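RNA-induced transcriptional silencing complex protein tas3 (Schizosaccharomyces pombe, PDB 3D1B) is a core subunit of the RITS complex, acting in RNA interference to form heterochromatin and silence the genes in it, its C-terminal motif promoting RITS spreading in cis. Local coordinates at residues D16-I19 against N20-K23; S97-K100 against L101-K105; L81-L84 against E85-P89. One frame throughout, in Å; residues are numbered along the deposited sequence.

Contact 1: residues D16-I19 against N20-K23; sequences DLYI and NWLK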
loop_
_atom_site.group_PDB
_atom_site.type_symbol
_atom_site.label_atom_id
_atom_site.label_comp_id
_atom_site.label_asym_id
_atom_site.label_seq_id
_atom_site.Cartn_x
_atom_site.Cartn_y
_atom_site.Cartn_z
ATOM N N ASP A 16 -2.271 12.877 -12.403
ATOM C CA ASP A 16 -3.039 14.037 -11.963
ATOM C C ASP A 16 -4.533 13.728 -12.002
ATOM O O ASP A 16 -5.272 14.074 -11.079
ATOM C CB ASP A 16 -2.755 15.255 -12.849
ATOM C CG ASP A 16 -1.522 16.018 -12.414
ATOM O OD1 ASP A 16 -0.466 15.382 -12.219
ATOM O OD2 ASP A 16 -1.608 17.258 -12.279
ATOM N N LEU A 17 -4.975 13.086 -13.079
ATOM C CA LEU A 17 -6.381 12.723 -13.227
ATOM C C LEU A 17 -6.908 11.965 -12.013
ATOM O O LEU A 17 -7.969 12.292 -11.487
ATOM C CB LEU A 17 -6.593 11.858 -14.473
ATOM C CG LEU A 17 -6.938 12.596 -15.765
ATOM C CD1 LEU A 17 -7.171 11.593 -16.894
ATOM C CD2 LEU A 17 -8.184 13.442 -15.541
ATOM N N TYR A 18 -6.169 10.949 -11.577
ATOM C CA TYR A 18 -6.579 10.153 -10.424
ATOM C C TYR A 18 -6.723 11.018 -9.177
ATOM O O TYR A 18 -7.623 10.805 -8.368
ATOM C CB TYR A 18 -5.572 9.024 -10.183
ATOM C CG TYR A 18 -5.714 7.877 -11.163
ATOM C CD1 TYR A 18 -6.110 8.107 -12.479
ATOM C CD2 TYR A 18 -5.437 6.566 -10.781
ATOM C CE1 TYR A 18 -6.227 7.064 -13.390
ATOM C CE2 TYR A 18 -5.551 5.513 -11.687
ATOM C CZ TYR A 18 -5.947 5.770 -12.988
ATOM O OH TYR A 18 -6.068 4.734 -13.885
ATOM N N ILE A 19 -5.836 11.996 -9.027
ATOM C CA ILE A 19 -5.903 12.903 -7.887
ATOM C C ILE A 19 -7.150 13.774 -8.000
ATOM O O ILE A 19 -7.876 13.964 -7.023
ATOM C CB ILE A 19 -4.649 13.811 -7.817
ATOM C CG1 ILE A 19 -3.428 12.990 -7.390
ATOM C CG2 ILE A 19 -4.884 14.959 -6.850
ATOM C CD1 ILE A 19 -3.543 12.386 -5.989
ATOM N N ASN A 20 -7.395 14.296 -9.197
ATOM C CA ASN A 20 -8.567 15.131 -9.427
ATOM C C ASN A 20 -9.858 14.347 -9.205
ATOM O O ASN A 20 -10.829 14.868 -8.648
ATOM C CB ASN A 20 -8.544 15.713 -10.847
ATOM C CG ASN A 20 -7.412 16.698 -11.054
ATOM O OD1 ASN A 20 -6.777 17.135 -10.095
ATOM N ND2 ASN A 20 -7.157 17.061 -12.312
ATOM N N TRP A 21 -9.867 13.091 -9.638
ATOM C CA TRP A 21 -11.036 12.240 -9.460
ATOM C C TRP A 21 -11.261 11.949 -7.982
ATOM O O TRP A 21 -12.392 11.959 -7.500
ATOM C CB TRP A 21 -10.869 10.920 -10.224
ATOM C CG TRP A 21 -10.971 11.072 -11.717
ATOM C CD1 TRP A 21 -11.560 12.101 -12.398
ATOM C CD2 TRP A 21 -10.501 10.152 -12.712
ATOM N NE1 TRP A 21 -11.484 11.879 -13.753
ATOM C CE2 TRP A 21 -10.840 10.691 -13.974
ATOM C CE3 TRP A 21 -9.827 8.923 -12.660
ATOM C CZ2 TRP A 21 -10.530 10.043 -15.175
ATOM C CZ3 TRP A 21 -9.517 8.279 -13.857
ATOM C CH2 TRP A 21 -9.870 8.844 -15.097
ATOM N N LEU A 22 -10.179 11.677 -7.265
ATOM C CA LEU A 22 -10.282 11.404 -5.839
ATOM C C LEU A 22 -10.906 12.604 -5.130
ATOM O O LEU A 22 -11.831 12.463 -4.327
ATOM C CB LEU A 22 -8.897 11.134 -5.255
ATOM C CG LEU A 22 -8.785 11.229 -3.735
ATOM C CD1 LEU A 22 -9.664 10.168 -3.080
ATOM C CD2 LEU A 22 -7.326 11.049 -3.335
ATOM N N LYS A 23 -10.393 13.790 -5.434
ATOM C CA LYS A 23 -10.909 15.005 -4.815
ATOM C C LYS A 23 -12.368 15.260 -5.158
ATOM O O LYS A 23 -13.065 15.969 -4.425
ATOM C CB LYS A 23 -10.075 16.212 -5.244
ATOM C CG LYS A 23 -8.671 16.216 -4.678
ATOM C CD LYS A 23 -7.954 17.496 -5.064
ATOM C CE LYS A 23 -6.576 17.572 -4.445
ATOM N NZ LYS A 23 -5.853 18.771 -4.961
#
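Tyr18 and Trp21 both carry CG anti to their own carbonyl carbon (chi1 -76° and -72°), and this shared torsion swings the two aromatic groups onto one flank of helix 14-23. Their planes lie within 25° of each other but are slid apart, so the rings barely overlap; the closest approach is oblique, Tyr18 CE1 to Trp21 CZ3 at 3.5 Å. Leu17 also reaches the indole: CD1 comes to 4.1 Å from Trp21 CZ2, and CD2 lies equally near Trp21 NE1. The carbonyl oxygen Leu17 O sits over one face of the indole, 3.2 Å from Trp21 CG, and at the same time takes the backbone N-H of Trp21 in a bond of 2.8 Å. Elsewhere round the helix, Ile19 CG2 rests against the aliphatic part of the extended Lys23 chain, 3.9 Å from Lys23 CE. Outside the segment, Phe52 and Phe90 meet Tyr18 and Trp21, respectively, edge-to-face, and Ile19 and Leu22 pack on helix 52-60. The contacts between side chains are apolar and aromatic, and the hydrogen bonds across the contact are the i to i+4 backbone ones.

Contact 2: residues S97-K100 against L101-K105; sequences SIYK and LVTGK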
loop_
_atom_site.group_PDB
_atom_site.type_symbol
_atom_site.label_atom_id
_atom_site.label_comp_id
_atom_site.label_asym_id
_atom_site.label_seq_id
_atom_site.Cartn_x
_atom_site.Cartn_y
_atom_site.Cartn_z
ATOM N N SER A 97 -9.877 0.057 -1.540
ATOM C CA SER A 97 -9.512 0.870 -0.385
ATOM C C SER A 97 -10.711 1.132 0.529
ATOM O O SER A 97 -10.569 1.145 1.752
ATOM C CB SER A 97 -8.892 2.195 -0.847
ATOM O OG SER A 97 -9.755 2.869 -1.744
ATOM N N ILE A 98 -11.888 1.335 -0.058
ATOM C CA ILE A 98 -13.088 1.574 0.737
ATOM C C ILE A 98 -13.517 0.274 1.412
ATOM O O ILE A 98 -14.030 0.291 2.531
ATOM C CB ILE A 98 -14.252 2.114 -0.129
ATOM C CG1 ILE A 98 -13.909 3.514 -0.649
ATOM C CG2 ILE A 98 -15.535 2.183 0.693
ATOM C CD1 ILE A 98 -13.769 4.565 0.450
ATOM N N TYR A 99 -13.291 -0.853 0.744
ATOM C CA TYR A 99 -13.667 -2.139 1.330
ATOM C C TYR A 99 -12.865 -2.407 2.610
ATOM O O TYR A 99 -13.309 -3.156 3.485
ATOM C CB TYR A 99 -13.469 -3.274 0.321
ATOM C CG TYR A 99 -14.097 -4.569 0.784
ATOM C CD1 TYR A 99 -15.477 -4.664 0.966
ATOM C CD2 TYR A 99 -13.308 -5.678 1.105
ATOM C CE1 TYR A 99 -16.062 -5.829 1.461
ATOM C CE2 TYR A 99 -13.886 -6.852 1.602
ATOM C CZ TYR A 99 -15.261 -6.917 1.776
ATOM O OH TYR A 99 -15.842 -8.063 2.271
ATOM N N LYS A 100 -11.679 -1.807 2.721
ATOM C CA LYS A 100 -10.868 -1.954 3.931
ATOM C C LYS A 100 -11.660 -1.350 5.090
ATOM O O LYS A 100 -11.560 -1.798 6.231
ATOM C CB LYS A 100 -9.548 -1.176 3.829
ATOM C CG LYS A 100 -8.602 -1.632 2.753
ATOM C CD LYS A 100 -8.095 -3.039 3.018
ATOM C CE LYS A 100 -7.222 -3.504 1.866
ATOM N NZ LYS A 100 -6.976 -4.973 1.921
ATOM N N LEU A 101 -12.428 -0.304 4.787
ATOM C CA LEU A 101 -13.231 0.370 5.803
ATOM C C LEU A 101 -14.488 -0.429 6.116
ATOM O O LEU A 101 -15.011 -0.374 7.229
ATOM C CB LEU A 101 -13.606 1.781 5.326
ATOM C CG LEU A 101 -12.419 2.725 5.087
ATOM C CD1 LEU A 101 -12.957 4.111 4.748
ATOM C CD2 LEU A 101 -11.530 2.796 6.311
ATOM N N VAL A 102 -14.981 -1.165 5.127
ATOM C CA VAL A 102 -16.165 -1.995 5.334
ATOM C C VAL A 102 -15.828 -3.081 6.356
ATOM O O VAL A 102 -16.505 -3.230 7.380
ATOM C CB VAL A 102 -16.621 -2.659 4.010
ATOM C CG1 VAL A 102 -17.684 -3.718 4.286
ATOM C CG2 VAL A 102 -17.162 -1.593 3.059
ATOM N N THR A 103 -14.761 -3.826 6.085
ATOM C CA THR A 103 -14.358 -4.902 6.976
ATOM C C THR A 103 -13.730 -4.465 8.295
ATOM O O THR A 103 -13.979 -5.082 9.338
ATOM C CB THR A 103 -13.369 -5.863 6.273
ATOM O OG1 THR A 103 -12.249 -5.119 5.783
ATOM C CG2 THR A 103 -14.054 -6.569 5.109
ATOM N N GLY A 104 -12.929 -3.404 8.262
ATOM C CA GLY A 104 -12.254 -2.968 9.473
ATOM C C GLY A 104 -12.940 -1.925 10.325
ATOM O O GLY A 104 -12.641 -1.803 11.522
ATOM N N LYS A 105 -13.853 -1.164 9.731
ATOM C CA LYS A 105 -14.536 -0.122 10.483
ATOM C C LYS A 105 -16.044 -0.170 10.339
ATOM O O LYS A 105 -16.741 0.772 10.719
ATOM C CB LYS A 105 -13.998 1.242 10.059
ATOM C CG LYS A 105 -12.505 1.365 10.307
ATOM C CD LYS A 105 -11.957 2.672 9.798
ATOM C CE LYS A 105 -10.537 2.881 10.295
ATOM N NZ LYS A 105 -9.965 4.164 9.805
#
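Tyr99 lies across the side chains of Val102 and Thr103, its ring carried there by a chi1 of -169° that sets CG opposite the backbone N and leans it along helix 89-105 in the direction of the C-terminus. Two parts of the ring do the touching. CD1 meets Val102 CB at 3.8 Å and CE1 meets Val102 CG1 at 3.9 Å, whereas the CE2 side receives the methyl of Thr103, with CG2 3.5 Å from Tyr99 CE2. Val102 has CG1 anti to its backbone N (chi1 169°), which sets this methyl beside Tyr99 CE1, while CG2 lies between Ile98 O and the base of the tyrosine. Thr103 places its methyl anti to the carbonyl carbon, and OG1 consequently falls between backbone N and carbonyl carbon, 3.2 Å from Tyr99 O and 3.4 Å from Lys100 O. The pairing of Tyr99 with Val102 and Thr103, three and four residues on, belongs to one flank of an alpha-helix; this one lies within the Tas3 C-terminal helical domain, where helix 74-84 covers the tyrosine through Phe80 and Leu81 and helix 109-122 receives Ile98 and Val102. On another flank, Leu101 joins Ile98 only loosely, CD1 to CD1 at 4.4 Å, and turns to Phe60 of helix 52-60. The backbone is less regular here: Ile98 O accepts from Val102 N in the carbonyl plane and also from Leu101 N, which approaches 60° above that plane. Near the end of the helix Lys100 O takes Gly104 N at 2.9 Å, and Asn71 of the second subunit donates its side-chain amide to the same oxygen.

Contact 3: residues L81-L84 against E85-P89; sequences LSNL and EKQTP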
loop_
_atom_site.group_PDB
_atom_site.type_symbol
_atom_site.label_atom_id
_atom_site.label_comp_id
_atom_site.label_asym_id
_atom_site.label_seq_id
_atom_site.Cartn_x
_atom_site.Cartn_y
_atom_site.Cartn_z
ATOM N N LEU A 81 -17.503 -7.975 -4.026
ATOM C CA LEU A 81 -16.163 -8.285 -4.514
ATOM C C LEU A 81 -16.184 -8.797 -5.951
ATOM O O LEU A 81 -15.280 -8.496 -6.730
ATOM C CB LEU A 81 -15.483 -9.309 -3.595
ATOM C CG LEU A 81 -15.115 -8.784 -2.197
ATOM C CD1 LEU A 81 -14.596 -9.926 -1.333
ATOM C CD2 LEU A 81 -14.063 -7.678 -2.316
ATOM N N SER A 82 -17.207 -9.568 -6.308
ATOM C CA SER A 82 -17.292 -10.073 -7.676
ATOM C C SER A 82 -17.469 -8.897 -8.622
ATOM O O SER A 82 -16.919 -8.881 -9.722
ATOM C CB SER A 82 -18.466 -11.047 -7.839
ATOM O OG SER A 82 -18.072 -12.376 -7.532
ATOM N N ASN A 83 -18.226 -7.899 -8.179
ATOM C CA ASN A 83 -18.468 -6.720 -8.991
ATOM C C ASN A 83 -17.217 -5.855 -9.059
ATOM O O ASN A 83 -16.927 -5.254 -10.093
ATOM C CB ASN A 83 -19.634 -5.910 -8.410
ATOM C CG ASN A 83 -19.914 -4.650 -9.200
ATOM O OD1 ASN A 83 -19.585 -3.545 -8.765
ATOM N ND2 ASN A 83 -20.510 -4.811 -10.376
ATOM N N LEU A 84 -16.470 -5.811 -7.957
ATOM C CA LEU A 84 -15.252 -5.011 -7.886
ATOM C C LEU A 84 -14.207 -5.471 -8.898
ATOM O O LEU A 84 -13.489 -4.652 -9.478
ATOM C CB LEU A 84 -14.670 -5.079 -6.467
ATOM C CG LEU A 84 -13.408 -4.249 -6.205
ATOM C CD1 LEU A 84 -13.653 -2.782 -6.586
ATOM C CD2 LEU A 84 -13.023 -4.359 -4.732
ATOM N N GLU A 85 -14.123 -6.781 -9.109
ATOM C CA GLU A 85 -13.158 -7.351 -10.050
ATOM C C GLU A 85 -13.331 -6.831 -11.477
ATOM O O GLU A 85 -12.377 -6.818 -12.253
ATOM C CB GLU A 85 -13.288 -8.878 -10.073
ATOM C CG GLU A 85 -12.826 -9.564 -8.798
ATOM C CD GLU A 85 -11.330 -9.814 -8.779
ATOM O OE1 GLU A 85 -10.620 -9.245 -9.643
ATOM O OE2 GLU A 85 -10.868 -10.573 -7.897
ATOM N N LYS A 86 -14.544 -6.403 -11.814
ATOM C CA LYS A 86 -14.846 -5.928 -13.165
ATOM C C LYS A 86 -14.665 -4.440 -13.395
ATOM O O LYS A 86 -14.803 -3.965 -14.525
ATOM C CB LYS A 86 -16.286 -6.288 -13.515
ATOM C CG LYS A 86 -16.563 -7.764 -13.384
ATOM C CD LYS A 86 -17.963 -8.128 -13.829
ATOM C CE LYS A 86 -19.025 -7.626 -12.875
ATOM N NZ LYS A 86 -20.286 -8.376 -13.124
ATOM N N GLN A 87 -14.355 -3.707 -12.337
ATOM C CA GLN A 87 -14.210 -2.263 -12.449
ATOM C C GLN A 87 -12.961 -1.776 -13.167
ATOM O O GLN A 87 -11.964 -2.466 -13.273
ATOM C CB GLN A 87 -14.238 -1.639 -11.053
ATOM C CG GLN A 87 -15.484 -1.999 -10.262
ATOM C CD GLN A 87 -16.756 -1.598 -10.975
ATOM O OE1 GLN A 87 -16.955 -0.428 -11.293
ATOM N NE2 GLN A 87 -17.630 -2.571 -11.231
ATOM N N THR A 88 -13.057 -0.561 -13.679
ATOM C CA THR A 88 -11.946 0.089 -14.328
ATOM C C THR A 88 -10.913 0.406 -13.262
ATOM O O THR A 88 -11.226 0.368 -12.090
ATOM C CB THR A 88 -12.441 1.326 -15.087
ATOM O OG1 THR A 88 -13.319 2.079 -14.254
ATOM C CG2 THR A 88 -13.187 0.918 -16.328
ATOM N N PRO A 89 -9.661 0.687 -13.662
ATOM C CA PRO A 89 -8.535 0.991 -12.767
ATOM C C PRO A 89 -8.739 1.853 -11.523
ATOM O O PRO A 89 -8.519 1.394 -10.395
ATOM C CB PRO A 89 -7.499 1.586 -13.714
ATOM C CG PRO A 89 -7.755 0.830 -14.977
ATOM C CD PRO A 89 -9.255 0.880 -15.069
HETATM O O HOH W 1 -21.728 -6.946 -11.403
#
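Gln87 folds back over the end of helix 74-84, its NE2 donating to Asn83 O at 3.0 Å in a nearly straight bond (170°). The chain bends at chi2 (-57°), which brings the amide round to that oxygen; the acceptor lies in the amide plane of Gln87, although the donor stands above the plane of the Asn83 carbonyl. From the opposite face Lys86 N binds the same oxygen at 3.2 Å, so two donors grip it. A type I turn from Leu84 to Gln87 closes with Gln87 N bonded to Leu84 O, and Gln87 CG packs 3.4 Å from that oxygen. This close-set side continues onto Leu116 of helix 109-122, which both Asn83 and Gln87 touch.

The other side faces solvent, with Ser82, Glu85 and Lys86 exposed. Asn83 ND2 and Lys86 NZ do not meet directly; each donates a hydrogen bond to the same water, which lies 2.7 Å from Asn83 ND2 and from Lys86 NZ. An alanine in place of Gln87 would probably leave Asn83 O with one donor fewer and open a gap beside Leu116. The helix end is thus fastened by polar bonds to its last carbonyls, with the glutamine amide supplementing the backbone donors.

All three contacts are local ones along the chain of an all-alpha fold; contacts 1 and 2 are partly buried, contact 3 lies at the surface. The first two lie within single helices, 14-23 and 89-105, on opposite sides of the chain's centre, and both send buried residues to helix 52-60. Contact 3 sits where helix 74-84 gives way to the loop before helix 89-105. Aromatic and aliphatic packing dominates the first two; hydrogen bonds to carbonyl oxygens, one from a side-chain amide, and a bridging water mark the third. It touches both others: Tyr18 OH lies 3.5 Å from Pro89 CB, and Tyr99 CE2 lies 4.0 Å from Leu81 CD2. Contact 2 alone reaches the second subunit.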